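Local coordinates for putative tetrapyrrole (Corrin/porphyrin) methylase (PDB 3FFY), which is the C-terminal piece of an RsmI-family enzyme that probably 2'-O-methylates the ribose of a cytidine in 16S rRNA with S-adenosyl-L-methionine, at residues Val7-Ala12 and Ser73-Ile78; Thr34-Leu39 and Glu64-Glu69; Thr45-Glu50 and Val107-Gly112; Thr58-Ala63 and Glu92-Phe97. All blocks are in the same frame, centred on the assembly; numbering follows the deposited sequence.

Contact 3 is the middle of the fold: strands 45-50 and 106-110 pair inside a mixed sheet, and the centre of the contact lies about 4 Å from that of the chain. Contact 1 lays helix 6-12 on one face of that sheet; its centre is about 10 Å from that of contact 3, and strand 71-77 pairs with strand 106-110. Contacts 2 and 4 build the other face and share helix 55-66, with centres about 12 Å apart. Contacts 1 and 2 lie on opposite sides of the chain's centre, about 21 Å apart between centres. The sulfate ions beside contacts 2 and 4 probably come from the crystallisation liquor.

Contact 1: Val7-Ala12 and Ser73-Ile78; sequences VPALVA and SVSREI
Pro-8, Ala-9 and Ala-12 bring helix 6-12 down on one face of the mixed sheet of this alpha/beta domain, over Ser-73, Ser-75 and Glu-77 of strand 71-77. The helix segment runs at 135° to the strand, with axes 8.5 Å apart at the closest. Such an approach calls for small side chains: Ala-9 CB rests against Ser-75 CB at 4.0 Å, and Ala-12 CB lies 4.2 Å from Ser-75 OG. That hydroxyl stands anti to its own carbonyl carbon (chi1 -65°), where it also hydrogen-bonds Thr-85 OG1 on the next strand. No direct hydrogen bond joins helix to strand. Instead one water bridges them, donating to Ala-9 O at 2.8 Å and bonding Ser-73 OG at 2.7 Å as well as Ser-75 OG, an arrangement for which short polar serines are well suited. Pro-8 fits the first helical turn, where no backbone N-H is required; its CG meets Glu-77 OE2 at 4.1 Å, and that oxygen is hydrogen-bonded to Asn-2 ND2. Ala-9 also packs on Val-107 and Val-109 of strand 106-110, while Pro-8 touches Arg-87 of the second subunit. On the other face of the sheet, Val-74 packs on Leu-93 and Phe-97 of helix 90-99.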
loop_
_atom_site.group_PDB
_atom_site.type_symbol
_atom_site.label_atom_id
_atom_site.label_comp_id
_atom_site.label_asym_id
_atom_site.label_seq_id
_atom_site.Cartn_x
_atom_site.Cartn_y
_atom_site.Cartn_z
ATOM N N VAL A 7 -11.524 -1.448 1.514
ATOM C CA VAL A 7 -11.128 -0.240 2.278
ATOM C C VAL A 7 -9.578 -0.101 2.315
ATOM O O VAL A 7 -9.030 0.853 1.784
ATOM C CB VAL A 7 -11.811 -0.191 3.646
ATOM C CG1 VAL A 7 -11.395 1.080 4.446
ATOM C CG2 VAL A 7 -13.335 -0.213 3.486
ATOM N N PRO A 8 -8.853 -1.098 2.852
ATOM C CA PRO A 8 -7.384 -0.924 2.795
ATOM C C PRO A 8 -6.784 -0.946 1.381
ATOM O O PRO A 8 -5.734 -0.349 1.149
ATOM C CB PRO A 8 -6.857 -2.114 3.615
ATOM C CG PRO A 8 -8.010 -3.149 3.574
ATOM C CD PRO A 8 -9.245 -2.294 3.622
ATOM N N ALA A 9 -7.424 -1.650 0.438
ATOM C CA ALA A 9 -6.954 -1.675 -0.950
ATOM C C ALA A 9 -6.957 -0.264 -1.522
ATOM O O ALA A 9 -5.995 0.150 -2.169
ATOM C CB ALA A 9 -7.816 -2.620 -1.835
ATOM N N LEU A 10 -8.034 0.479 -1.259
ATOM C CA LEU A 10 -8.125 1.853 -1.735
ATOM C C LEU A 10 -6.985 2.681 -1.152
ATOM O O LEU A 10 -6.387 3.457 -1.876
ATOM C CB LEU A 10 -9.460 2.534 -1.376
ATOM C CG LEU A 10 -10.667 2.371 -2.299
ATOM C CD1 LEU A 10 -11.967 2.785 -1.519
ATOM C CD2 LEU A 10 -10.442 3.164 -3.636
ATOM N N VAL A 11 -6.722 2.531 0.151
ATOM C CA VAL A 11 -5.654 3.287 0.821
ATOM C C VAL A 11 -4.272 2.984 0.231
ATOM O O VAL A 11 -3.496 3.875 -0.031
ATOM C CB VAL A 11 -5.640 2.994 2.332
ATOM C CG1 VAL A 11 -4.417 3.646 2.981
ATOM C CG2 VAL A 11 -6.868 3.496 2.969
ATOM N N ALA A 12 -4.020 1.703 -0.022
ATOM C CA ALA A 12 -2.771 1.190 -0.553
ATOM C C ALA A 12 -2.557 1.610 -1.978
ATOM O O ALA A 12 -1.431 1.559 -2.466
ATOM C CB ALA A 12 -2.794 -0.389 -0.507
ATOM N N SER A 73 -4.089 -1.038 -9.291
ATOM C CA SER A 73 -3.463 -1.552 -8.061
ATOM C C SER A 73 -4.176 -2.859 -7.756
ATOM O O SER A 73 -5.417 -2.870 -7.676
ATOM C CB SER A 73 -3.723 -0.594 -6.886
ATOM O OG SER A 73 -2.898 -0.898 -5.775
ATOM N N VAL A 74 -3.418 -3.924 -7.526
ATOM C CA VAL A 74 -4.011 -5.182 -7.136
ATOM C C VAL A 74 -3.468 -5.531 -5.751
ATOM O O VAL A 74 -2.237 -5.489 -5.503
ATOM C CB VAL A 74 -3.772 -6.278 -8.200
ATOM C CG1 VAL A 74 -4.135 -7.672 -7.616
ATOM C CG2 VAL A 74 -4.538 -5.908 -9.525
ATOM N N SER A 75 -4.394 -5.785 -4.841
ATOM C CA SER A 75 -4.067 -5.947 -3.452
ATOM C C SER A 75 -4.656 -7.211 -2.842
ATOM O O SER A 75 -5.795 -7.655 -3.129
ATOM C CB SER A 75 -4.553 -4.749 -2.604
ATOM O OG SER A 75 -3.871 -3.575 -2.969
ATOM N N ARG A 76 -3.879 -7.728 -1.912
ATOM C CA ARG A 76 -4.299 -8.849 -1.144
ATOM C C ARG A 76 -4.180 -8.505 0.318
ATOM O O ARG A 76 -3.164 -7.968 0.787
ATOM C CB ARG A 76 -3.417 -10.025 -1.522
ATOM C CG ARG A 76 -3.884 -11.307 -0.909
ATOM C CD ARG A 76 -2.928 -12.378 -1.214
ATOM N NE ARG A 76 -2.829 -13.226 -0.043
ATOM C CZ ARG A 76 -1.697 -13.512 0.589
ATOM N NH1 ARG A 76 -0.533 -13.031 0.147
ATOM N NH2 ARG A 76 -1.725 -14.299 1.661
ATOM N N GLU A 77 -5.252 -8.757 1.040
ATOM C CA GLU A 77 -5.276 -8.424 2.429
ATOM C C GLU A 77 -4.713 -9.604 3.228
ATOM O O GLU A 77 -5.323 -10.661 3.257
ATOM C CB GLU A 77 -6.692 -8.113 2.862
ATOM C CG GLU A 77 -6.754 -7.968 4.356
ATOM C CD GLU A 77 -8.136 -7.691 4.907
ATOM O OE1 GLU A 77 -8.358 -8.125 6.063
ATOM O OE2 GLU A 77 -8.981 -7.056 4.218
ATOM N N ILE A 78 -3.547 -9.467 3.845
ATOM C CA ILE A 78 -3.020 -10.561 4.679
ATOM C C ILE A 78 -3.606 -10.480 6.084
ATOM O O ILE A 78 -3.720 -11.496 6.739
ATOM C CB ILE A 78 -1.495 -10.551 4.741
ATOM C CG1 ILE A 78 -0.925 -10.747 3.343
ATOM C CG2 ILE A 78 -0.999 -11.611 5.726
ATOM C CD1 ILE A 78 0.399 -10.045 3.117
HETATM O O HOH W 1 -4.921 -1.587 -4.085
#

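Contact 2: Thr34-Leu39 and Glu64-Glu69; sequences TKLKSL and EYFGPE. With SO4 (sulfate ion), chain B.
Leu-36 presses its CB onto Tyr-65 where helix 32-38, which links parallel strands 20-24 and 45-50, meets the C-terminal turn of helix 55-66. The CB stands 3.6 Å from the ring centroid and 6° off the ring normal, a clear CH-pi contact. CG lies anti to the carbonyl carbon (chi1 -78°), and a second torsion that sets CD1 anti to CA then carries this methyl to 3.5 Å from Tyr-65 CE1; the two side chains cross at about a right angle. Phe-66, its CG also anti to the carbonyl carbon (chi1 -54°), is turned differently: its rim meets Leu-39, with CE1 3.4 Å from Leu-39 O near the ring plane and CZ 3.8 Å from Leu-39 CB. At the other end of the contact Thr-34 N donates to sulfate O4 at 2.9 Å; the same ion also accepts hydrogen bonds from Gly-31 N and Met-33 N. Across the contact the packing is mainly apolar, and the Phe-66 rim near Leu-39 O may add a weak electrostatic attraction.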
loop_
_atom_site.group_PDB
_atom_site.type_symbol
_atom_site.label_atom_id
_atom_site.label_comp_id
_atom_site.label_asym_id
_atom_site.label_seq_id
_atom_site.Cartn_x
_atom_site.Cartn_y
_atom_site.Cartn_z
ATOM N N THR A 34 -20.981 -6.248 -21.580
ATOM C CA THR A 34 -21.824 -5.093 -21.292
ATOM C C THR A 34 -21.328 -4.270 -20.111
ATOM O O THR A 34 -21.170 -3.072 -20.236
ATOM C CB THR A 34 -23.235 -5.522 -21.002
ATOM O OG1 THR A 34 -23.690 -6.320 -22.100
ATOM C CG2 THR A 34 -24.143 -4.284 -20.817
ATOM N N LYS A 35 -21.092 -4.903 -18.968
ATOM C CA LYS A 35 -20.536 -4.196 -17.840
ATOM C C LYS A 35 -19.236 -3.491 -18.212
ATOM O O LYS A 35 -19.034 -2.352 -17.829
ATOM C CB LYS A 35 -20.264 -5.143 -16.670
ATOM C CG LYS A 35 -19.786 -4.435 -15.414
ATOM C CD LYS A 35 -20.901 -3.625 -14.731
ATOM C CE LYS A 35 -20.342 -2.527 -13.826
ATOM N NZ LYS A 35 -21.309 -2.039 -12.807
ATOM N N LEU A 36 -18.343 -4.162 -18.935
ATOM C CA LEU A 36 -17.020 -3.568 -19.241
ATOM C C LEU A 36 -17.202 -2.347 -20.122
ATOM O O LEU A 36 -16.666 -1.251 -19.858
ATOM C CB LEU A 36 -16.128 -4.580 -19.960
ATOM C CG LEU A 36 -15.434 -5.683 -19.145
ATOM C CD1 LEU A 36 -14.624 -6.603 -20.063
ATOM C CD2 LEU A 36 -14.532 -5.078 -18.094
ATOM N N LYS A 37 -17.977 -2.574 -21.175
ATOM C CA LYS A 37 -18.346 -1.549 -22.130
ATOM C C LYS A 37 -18.925 -0.362 -21.367
ATOM O O LYS A 37 -18.639 0.796 -21.694
ATOM C CB LYS A 37 -19.402 -2.103 -23.095
ATOM C CG LYS A 37 -19.312 -1.670 -24.562
ATOM C CD LYS A 37 -20.630 -2.093 -25.293
ATOM C CE LYS A 37 -20.874 -1.361 -26.628
ATOM N NZ LYS A 37 -22.352 -1.167 -26.909
ATOM N N SER A 38 -19.724 -0.655 -20.336
ATOM C CA SER A 38 -20.417 0.393 -19.574
ATOM C C SER A 38 -19.442 1.274 -18.773
ATOM O O SER A 38 -19.738 2.453 -18.516
ATOM C CB SER A 38 -21.500 -0.208 -18.657
ATOM O OG SER A 38 -21.085 -0.329 -17.308
ATOM N N LEU A 39 -18.270 0.742 -18.416
ATOM C CA LEU A 39 -17.352 1.488 -17.526
ATOM C C LEU A 39 -16.324 2.363 -18.255
ATOM O O LEU A 39 -15.505 3.077 -17.621
ATOM C CB LEU A 39 -16.640 0.522 -16.605
ATOM C CG LEU A 39 -17.556 -0.137 -15.598
ATOM C CD1 LEU A 39 -16.760 -1.266 -14.939
ATOM C CD2 LEU A 39 -18.128 0.892 -14.569
ATOM N N GLU A 64 -7.753 -4.008 -22.630
ATOM C CA GLU A 64 -8.422 -3.853 -23.925
ATOM C C GLU A 64 -9.439 -2.707 -23.873
ATOM O O GLU A 64 -9.487 -1.896 -24.780
ATOM C CB GLU A 64 -9.080 -5.153 -24.348
ATOM C CG GLU A 64 -8.117 -6.279 -24.589
ATOM C CD GLU A 64 -8.838 -7.569 -24.877
ATOM O OE1 GLU A 64 -10.053 -7.642 -24.659
ATOM O OE2 GLU A 64 -8.220 -8.525 -25.332
ATOM N N TYR A 65 -10.226 -2.624 -22.797
ATOM C CA TYR A 65 -11.309 -1.607 -22.660
ATOM C C TYR A 65 -10.862 -0.234 -22.133
ATOM O O TYR A 65 -11.419 0.792 -22.526
ATOM C CB TYR A 65 -12.421 -2.125 -21.721
ATOM C CG TYR A 65 -13.380 -3.065 -22.377
ATOM C CD1 TYR A 65 -13.060 -4.402 -22.568
ATOM C CD2 TYR A 65 -14.607 -2.595 -22.865
ATOM C CE1 TYR A 65 -13.945 -5.260 -23.207
ATOM C CE2 TYR A 65 -15.513 -3.452 -23.509
ATOM C CZ TYR A 65 -15.179 -4.775 -23.670
ATOM O OH TYR A 65 -16.076 -5.594 -24.285
ATOM N N PHE A 66 -9.894 -0.206 -21.231
ATOM C CA PHE A 66 -9.484 1.045 -20.628
ATOM C C PHE A 66 -8.140 1.531 -21.121
ATOM O O PHE A 66 -7.783 2.694 -20.884
ATOM C CB PHE A 66 -9.465 0.897 -19.112
ATOM C CG PHE A 66 -10.753 0.404 -18.572
ATOM C CD1 PHE A 66 -11.901 1.181 -18.675
ATOM C CD2 PHE A 66 -10.858 -0.861 -18.040
ATOM C CE1 PHE A 66 -13.118 0.703 -18.213
ATOM C CE2 PHE A 66 -12.078 -1.355 -17.583
ATOM C CZ PHE A 66 -13.200 -0.574 -17.664
ATOM N N GLY A 67 -7.380 0.652 -21.779
ATOM C CA GLY A 67 -6.066 1.011 -22.317
ATOM C C GLY A 67 -4.960 0.462 -21.434
ATOM O O GLY A 67 -5.075 0.532 -20.207
ATOM N N PRO A 68 -3.875 -0.090 -22.036
ATOM C CA PRO A 68 -2.798 -0.745 -21.210
ATOM C C PRO A 68 -2.051 0.205 -20.248
ATOM O O PRO A 68 -1.410 -0.231 -19.294
ATOM C CB PRO A 68 -1.821 -1.334 -22.253
ATOM C CG PRO A 68 -2.232 -0.765 -23.564
ATOM C CD PRO A 68 -3.677 -0.297 -23.471
ATOM N N GLU A 69 -2.154 1.495 -20.513
ATOM C CA GLU A 69 -1.460 2.510 -19.718
ATOM C C GLU A 69 -2.282 2.944 -18.486
ATOM O O GLU A 69 -1.790 3.700 -17.645
ATOM C CB GLU A 69 -1.110 3.744 -20.583
ATOM C CG GLU A 69 -1.499 3.657 -22.083
ATOM C CD GLU A 69 -3.048 3.590 -22.270
ATOM O OE1 GLU A 69 -3.553 2.558 -22.733
ATOM O OE2 GLU A 69 -3.767 4.553 -21.902
HETATM S S SO4 B . -22.447 -9.849 -22.723
HETATM O O1 SO4 B . -21.066 -10.287 -22.214
HETATM O O2 SO4 B . -23.543 -10.715 -22.109
HETATM O O3 SO4 B . -22.321 -9.648 -24.210
HETATM O O4 SO4 B . -22.771 -8.417 -22.262
#

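Contact 3: Thr45-Glu50 and Val107-Gly112; sequences TMVFYE and VIVLAG
Met-46 and Phe-48 pair with Leu-110 and Ile-108 as antiparallel hydrogen-bonded pairs, giving four N-H to O=C bonds of 2.8 to 2.9 Å between strands whose directions differ by 157°. Val-47 and Val-109 form the non-hydrogen-bonded pair between them, and Tyr-49 with Val-107 the next one beyond Phe-48 and Ile-108. On the face carrying Met-46, Phe-48, Ile-108 and Leu-110, selenomethionine Met-46 bends at its end to place CE 3.5 Å from Leu-110 CD2, and Phe-48 CE2 lies 4.1 Å from that same methyl. These are neighbouring interior strands of a mixed sheet: strand 20-24 runs parallel to 45-50 on its other side, and strand 71-77 is antiparallel to 106-110 beyond. Helix 55-66 covers the face just described, with Phe-62 against Phe-48 and Ile-108. On the other face, under helix 6-12, beta-branched valines suit extended backbone: Val-47 CG1 meets Val-107 CG1 at 3.6 Å. Tyr-49 lies alongside Val-107, whose CG2 comes to the ring edge in plane, 3.5 Å from CE1; the hydroxyl of Tyr-49 bonds Ala-3 O and Phe-6 N. One water donates to Thr-45 OG1 at 2.9 Å and accepts from Gly-112 N; that hydroxyl also bonds Pro-16 O.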
loop_
_atom_site.group_PDB
_atom_site.type_symbol
_atom_site.label_atom_id
_atom_site.label_comp_id
_atom_site.label_asym_id
_atom_site.label_seq_id
_atom_site.Cartn_x
_atom_site.Cartn_y
_atom_site.Cartn_z
ATOM N N THR A 45 -12.318 6.310 -9.738
ATOM C CA THR A 45 -11.667 5.041 -9.397
ATOM C C THR A 45 -12.748 3.966 -9.258
ATOM O O THR A 45 -13.805 4.222 -8.738
ATOM C CB THR A 45 -10.907 5.173 -8.078
ATOM O OG1 THR A 45 -9.925 6.202 -8.234
ATOM C CG2 THR A 45 -10.234 3.856 -7.673
HETATM N N MSE A 46 -12.465 2.774 -9.754
HETATM C CA MSE A 46 -13.377 1.644 -9.708
HETATM C C MSE A 46 -12.741 0.603 -8.837
HETATM O O MSE A 46 -11.520 0.411 -8.890
HETATM C CB MSE A 46 -13.584 1.107 -11.106
HETATM C CG MSE A 46 -14.431 2.085 -11.905
HETATM SE SE MSE A 46 -14.244 1.868 -13.748
HETATM C CE MSE A 46 -12.462 2.683 -13.908
ATOM N N VAL A 47 -13.558 -0.081 -8.051
ATOM C CA VAL A 47 -13.048 -1.141 -7.195
ATOM C C VAL A 47 -13.796 -2.416 -7.510
ATOM O O VAL A 47 -15.050 -2.438 -7.561
ATOM C CB VAL A 47 -13.215 -0.816 -5.686
ATOM C CG1 VAL A 47 -12.663 -2.011 -4.836
ATOM C CG2 VAL A 47 -12.536 0.550 -5.372
ATOM N N PHE A 48 -13.013 -3.460 -7.762
ATOM C CA PHE A 48 -13.529 -4.799 -8.092
ATOM C C PHE A 48 -12.871 -5.830 -7.172
ATOM O O PHE A 48 -11.746 -5.632 -6.704
ATOM C CB PHE A 48 -13.126 -5.211 -9.511
ATOM C CG PHE A 48 -13.488 -4.213 -10.592
ATOM C CD1 PHE A 48 -14.662 -4.354 -11.321
ATOM C CD2 PHE A 48 -12.617 -3.188 -10.907
ATOM C CE1 PHE A 48 -14.970 -3.438 -12.334
ATOM C CE2 PHE A 48 -12.909 -2.272 -11.906
ATOM C CZ PHE A 48 -14.087 -2.393 -12.615
ATOM N N TYR A 49 -13.573 -6.946 -6.974
ATOM C CA TYR A 49 -13.037 -8.169 -6.349
ATOM C C TYR A 49 -12.849 -9.204 -7.428
ATOM O O TYR A 49 -13.649 -9.275 -8.378
ATOM C CB TYR A 49 -14.001 -8.721 -5.294
ATOM C CG TYR A 49 -14.100 -7.916 -4.017
ATOM C CD1 TYR A 49 -13.022 -7.240 -3.511
ATOM C CD2 TYR A 49 -15.277 -7.873 -3.296
ATOM C CE1 TYR A 49 -13.115 -6.545 -2.313
ATOM C CE2 TYR A 49 -15.362 -7.192 -2.098
ATOM C CZ TYR A 49 -14.267 -6.526 -1.630
ATOM O OH TYR A 49 -14.315 -5.835 -0.447
ATOM N N GLU A 50 -11.795 -10.000 -7.290
ATOM C CA GLU A 50 -11.498 -11.020 -8.271
ATOM C C GLU A 50 -10.822 -12.232 -7.621
ATOM O O GLU A 50 -10.187 -12.127 -6.551
ATOM C CB GLU A 50 -10.610 -10.431 -9.365
ATOM C CG GLU A 50 -10.457 -11.282 -10.612
ATOM C CD GLU A 50 -11.803 -11.698 -11.169
ATOM O OE1 GLU A 50 -12.289 -10.950 -12.045
ATOM O OE2 GLU A 50 -12.381 -12.711 -10.665
ATOM N N VAL A 107 -8.337 -7.567 -4.574
ATOM C CA VAL A 107 -9.082 -6.371 -4.853
ATOM C C VAL A 107 -8.291 -5.688 -5.962
ATOM O O VAL A 107 -7.036 -5.600 -5.915
ATOM C CB VAL A 107 -9.143 -5.398 -3.598
ATOM C CG1 VAL A 107 -9.969 -4.130 -3.896
ATOM C CG2 VAL A 107 -9.621 -6.132 -2.333
ATOM N N ILE A 108 -9.028 -5.235 -6.990
ATOM C CA ILE A 108 -8.491 -4.445 -8.043
ATOM C C ILE A 108 -9.018 -3.030 -7.887
ATOM O O ILE A 108 -10.245 -2.810 -7.831
ATOM C CB ILE A 108 -8.888 -4.987 -9.463
ATOM C CG1 ILE A 108 -8.578 -6.482 -9.551
ATOM C CG2 ILE A 108 -8.179 -4.133 -10.580
ATOM C CD1 ILE A 108 -9.155 -7.226 -10.823
ATOM N N VAL A 109 -8.084 -2.080 -7.809
ATOM C CA VAL A 109 -8.418 -0.644 -7.777
ATOM C C VAL A 109 -7.905 -0.046 -9.068
ATOM O O VAL A 109 -6.688 0.009 -9.305
ATOM C CB VAL A 109 -7.815 0.076 -6.562
ATOM C CG1 VAL A 109 -8.283 1.596 -6.495
ATOM C CG2 VAL A 109 -8.237 -0.666 -5.316
ATOM N N LEU A 110 -8.850 0.338 -9.928
ATOM C CA LEU A 110 -8.601 0.803 -11.284
ATOM C C LEU A 110 -8.873 2.315 -11.366
ATOM O O LEU A 110 -9.934 2.800 -10.994
ATOM C CB LEU A 110 -9.559 0.083 -12.254
ATOM C CG LEU A 110 -9.386 0.343 -13.773
ATOM C CD1 LEU A 110 -7.980 -0.126 -14.354
ATOM C CD2 LEU A 110 -10.609 -0.248 -14.557
ATOM N N ALA A 111 -7.903 3.032 -11.888
ATOM C CA ALA A 111 -8.015 4.470 -12.150
ATOM C C ALA A 111 -9.114 4.724 -13.161
ATOM O O ALA A 111 -9.307 3.947 -14.125
ATOM C CB ALA A 111 -6.633 5.048 -12.643
ATOM N N GLY A 112 -9.877 5.778 -12.920
ATOM C CA GLY A 112 -10.845 6.207 -13.926
ATOM C C GLY A 112 -10.218 6.964 -15.095
ATOM O O GLY A 112 -9.008 7.175 -15.150
HETATM O O HOH W 2 -9.041 7.271 -10.756
#

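Contact 4: Thr58-Ala63 and Glu92-Phe97; sequences TLTQFA and ELIEHF. With SO4 (sulfate ion), chain C.
Leu-59 and Ile-94 lie at the middle of a nearly antiparallel helix pair, segments 58-63 and 92-97, whose directions differ by 156° and whose axes approach to 9.5 Å. Each helix belongs to a beta-alpha-beta crossover on the same face of the sheet: helix 55-66 joins parallel strands 45-50 and 71-77, and helix 90-99 joins parallel strands 82-87 and 106-110. The contact across the pair is apolar. Leu-59 CB faces Ile-94 CG1 at 4.0 Å, and its CD1 reaches Phe-97 CD2 at 3.9 Å and Leu-93 CB at 4.1 Å. Ile-94 CG1 is anti to the carbonyl carbon (chi1 -73°), and beyond it CD1 lies 3.6 Å from Ala-63 CB and also meets Leu-59 O; the small alanine suits so near an approach. Leu-59 also packs on Val-74 of strand 71-77. An aromatic contact within helix 90-99 sets His-96 CD2 over the centre of the Phe-97 ring. The polar bonds belong to the flanks: Thr-60 OG1 bonds Leu-56 O, and His-96 ND1 donates at 175° to sulfate O3, in the ring plane and short at 2.5 Å, while that sulfate also bonds Ser-79 OG of the second subunit.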
loop_
_atom_site.group_PDB
_atom_site.type_symbol
_atom_site.label_atom_id
_atom_site.label_comp_id
_atom_site.label_asym_id
_atom_site.label_seq_id
_atom_site.Cartn_x
_atom_site.Cartn_y
_atom_site.Cartn_z
ATOM N N THR A 58 -9.180 -10.810 -16.444
ATOM C CA THR A 58 -9.801 -9.528 -16.095
ATOM C C THR A 58 -8.857 -8.340 -16.420
ATOM O O THR A 58 -9.283 -7.340 -17.017
ATOM C CB THR A 58 -10.268 -9.504 -14.623
ATOM O OG1 THR A 58 -11.398 -10.370 -14.503
ATOM C CG2 THR A 58 -10.665 -8.095 -14.209
ATOM N N LEU A 59 -7.584 -8.457 -16.019
ATOM C CA LEU A 59 -6.593 -7.401 -16.269
ATOM C C LEU A 59 -6.353 -7.205 -17.746
ATOM O O LEU A 59 -6.236 -6.076 -18.205
ATOM C CB LEU A 59 -5.265 -7.698 -15.586
ATOM C CG LEU A 59 -5.283 -7.660 -14.064
ATOM C CD1 LEU A 59 -3.907 -8.059 -13.614
ATOM C CD2 LEU A 59 -5.666 -6.328 -13.492
ATOM N N THR A 60 -6.334 -8.311 -18.499
ATOM C CA THR A 60 -6.163 -8.240 -19.939
ATOM C C THR A 60 -7.336 -7.501 -20.571
ATOM O O THR A 60 -7.166 -6.583 -21.367
ATOM C CB THR A 60 -5.991 -9.626 -20.553
ATOM O OG1 THR A 60 -4.865 -10.253 -19.909
ATOM C CG2 THR A 60 -5.734 -9.481 -22.005
ATOM N N GLN A 61 -8.540 -7.873 -20.178
ATOM C CA GLN A 61 -9.708 -7.205 -20.746
ATOM C C GLN A 61 -9.799 -5.744 -20.297
ATOM O O GLN A 61 -10.243 -4.891 -21.057
ATOM C CB GLN A 61 -10.971 -7.978 -20.383
ATOM C CG GLN A 61 -10.931 -9.388 -20.950
ATOM C CD GLN A 61 -12.238 -10.139 -20.752
ATOM O OE1 GLN A 61 -12.668 -10.384 -19.625
ATOM N NE2 GLN A 61 -12.875 -10.506 -21.855
ATOM N N PHE A 62 -9.427 -5.465 -19.054
ATOM C CA PHE A 62 -9.299 -4.088 -18.594
ATOM C C PHE A 62 -8.364 -3.300 -19.547
ATOM O O PHE A 62 -8.670 -2.146 -19.951
ATOM C CB PHE A 62 -8.765 -4.042 -17.139
ATOM C CG PHE A 62 -9.814 -4.273 -16.053
ATOM C CD1 PHE A 62 -11.109 -4.697 -16.346
ATOM C CD2 PHE A 62 -9.477 -4.085 -14.705
ATOM C CE1 PHE A 62 -12.023 -4.880 -15.346
ATOM C CE2 PHE A 62 -10.388 -4.257 -13.731
ATOM C CZ PHE A 62 -11.652 -4.667 -14.021
ATOM N N ALA A 63 -7.222 -3.900 -19.919
ATOM C CA ALA A 63 -6.299 -3.227 -20.859
ATOM C C ALA A 63 -7.000 -3.013 -22.181
ATOM O O ALA A 63 -6.863 -1.969 -22.813
ATOM C CB ALA A 63 -5.000 -4.052 -21.078
ATOM N N GLU A 92 2.043 -3.315 -17.069
ATOM C CA GLU A 92 2.947 -3.806 -16.029
ATOM C C GLU A 92 2.319 -4.917 -15.177
ATOM O O GLU A 92 2.984 -5.934 -14.903
ATOM C CB GLU A 92 3.377 -2.665 -15.128
ATOM C CG GLU A 92 4.322 -1.713 -15.795
ATOM C CD GLU A 92 4.568 -0.434 -14.977
ATOM O OE1 GLU A 92 3.687 0.058 -14.259
ATOM O OE2 GLU A 92 5.662 0.117 -15.077
ATOM N N LEU A 93 1.059 -4.773 -14.792
ATOM C CA LEU A 93 0.442 -5.827 -13.996
ATOM C C LEU A 93 0.185 -7.107 -14.821
ATOM O O LEU A 93 0.217 -8.169 -14.288
ATOM C CB LEU A 93 -0.828 -5.359 -13.313
ATOM C CG LEU A 93 -0.652 -4.815 -11.843
ATOM C CD1 LEU A 93 0.203 -3.496 -11.833
ATOM C CD2 LEU A 93 -1.945 -4.632 -11.248
ATOM N N ILE A 94 -0.094 -7.004 -16.115
ATOM C CA ILE A 94 -0.329 -8.185 -16.958
ATOM C C ILE A 94 0.969 -8.974 -17.063
ATOM O O ILE A 94 1.010 -10.202 -16.926
ATOM C CB ILE A 94 -0.850 -7.740 -18.371
ATOM C CG1 ILE A 94 -2.330 -7.250 -18.260
ATOM C CG2 ILE A 94 -0.732 -8.912 -19.335
ATOM C CD1 ILE A 94 -2.844 -6.342 -19.341
ATOM N N GLU A 95 2.043 -8.238 -17.263
ATOM C CA GLU A 95 3.351 -8.867 -17.344
ATOM C C GLU A 95 3.662 -9.539 -16.001
ATOM O O GLU A 95 4.128 -10.673 -15.971
ATOM C CB GLU A 95 4.399 -7.814 -17.685
ATOM C CG GLU A 95 5.882 -8.193 -17.522
ATOM C CD GLU A 95 6.777 -6.953 -17.789
ATOM O OE1 GLU A 95 6.981 -6.138 -16.837
ATOM O OE2 GLU A 95 7.229 -6.756 -18.932
ATOM N N HIS A 96 3.405 -8.843 -14.900
ATOM C CA HIS A 96 3.698 -9.376 -13.564
ATOM C C HIS A 96 2.904 -10.650 -13.285
ATOM O O HIS A 96 3.464 -11.655 -12.839
ATOM C CB HIS A 96 3.399 -8.331 -12.468
ATOM C CG HIS A 96 3.631 -8.843 -11.083
ATOM N ND1 HIS A 96 4.888 -8.870 -10.496
ATOM C CD2 HIS A 96 2.780 -9.417 -10.193
ATOM C CE1 HIS A 96 4.779 -9.394 -9.285
ATOM N NE2 HIS A 96 3.517 -9.733 -9.075
ATOM N N PHE A 97 1.601 -10.615 -13.545
ATOM C CA PHE A 97 0.782 -11.788 -13.271
ATOM C C PHE A 97 0.762 -12.848 -14.353
ATOM O O PHE A 97 0.041 -13.870 -14.204
ATOM C CB PHE A 97 -0.633 -11.388 -12.898
ATOM C CG PHE A 97 -0.709 -10.745 -11.575
ATOM C CD1 PHE A 97 -0.435 -11.486 -10.443
ATOM C CD2 PHE A 97 -0.961 -9.366 -11.458
ATOM C CE1 PHE A 97 -0.474 -10.888 -9.173
ATOM C CE2 PHE A 97 -0.992 -8.754 -10.209
ATOM C CZ PHE A 97 -0.755 -9.522 -9.052
HETATM S S SO4 C . 8.096 -7.408 -10.578
HETATM O O1 SO4 C . 9.219 -8.400 -10.460
HETATM O O2 SO4 C . 7.446 -7.457 -9.228
HETATM O O3 SO4 C . 7.020 -7.940 -11.520
HETATM O O4 SO4 C . 8.734 -6.150 -10.951
#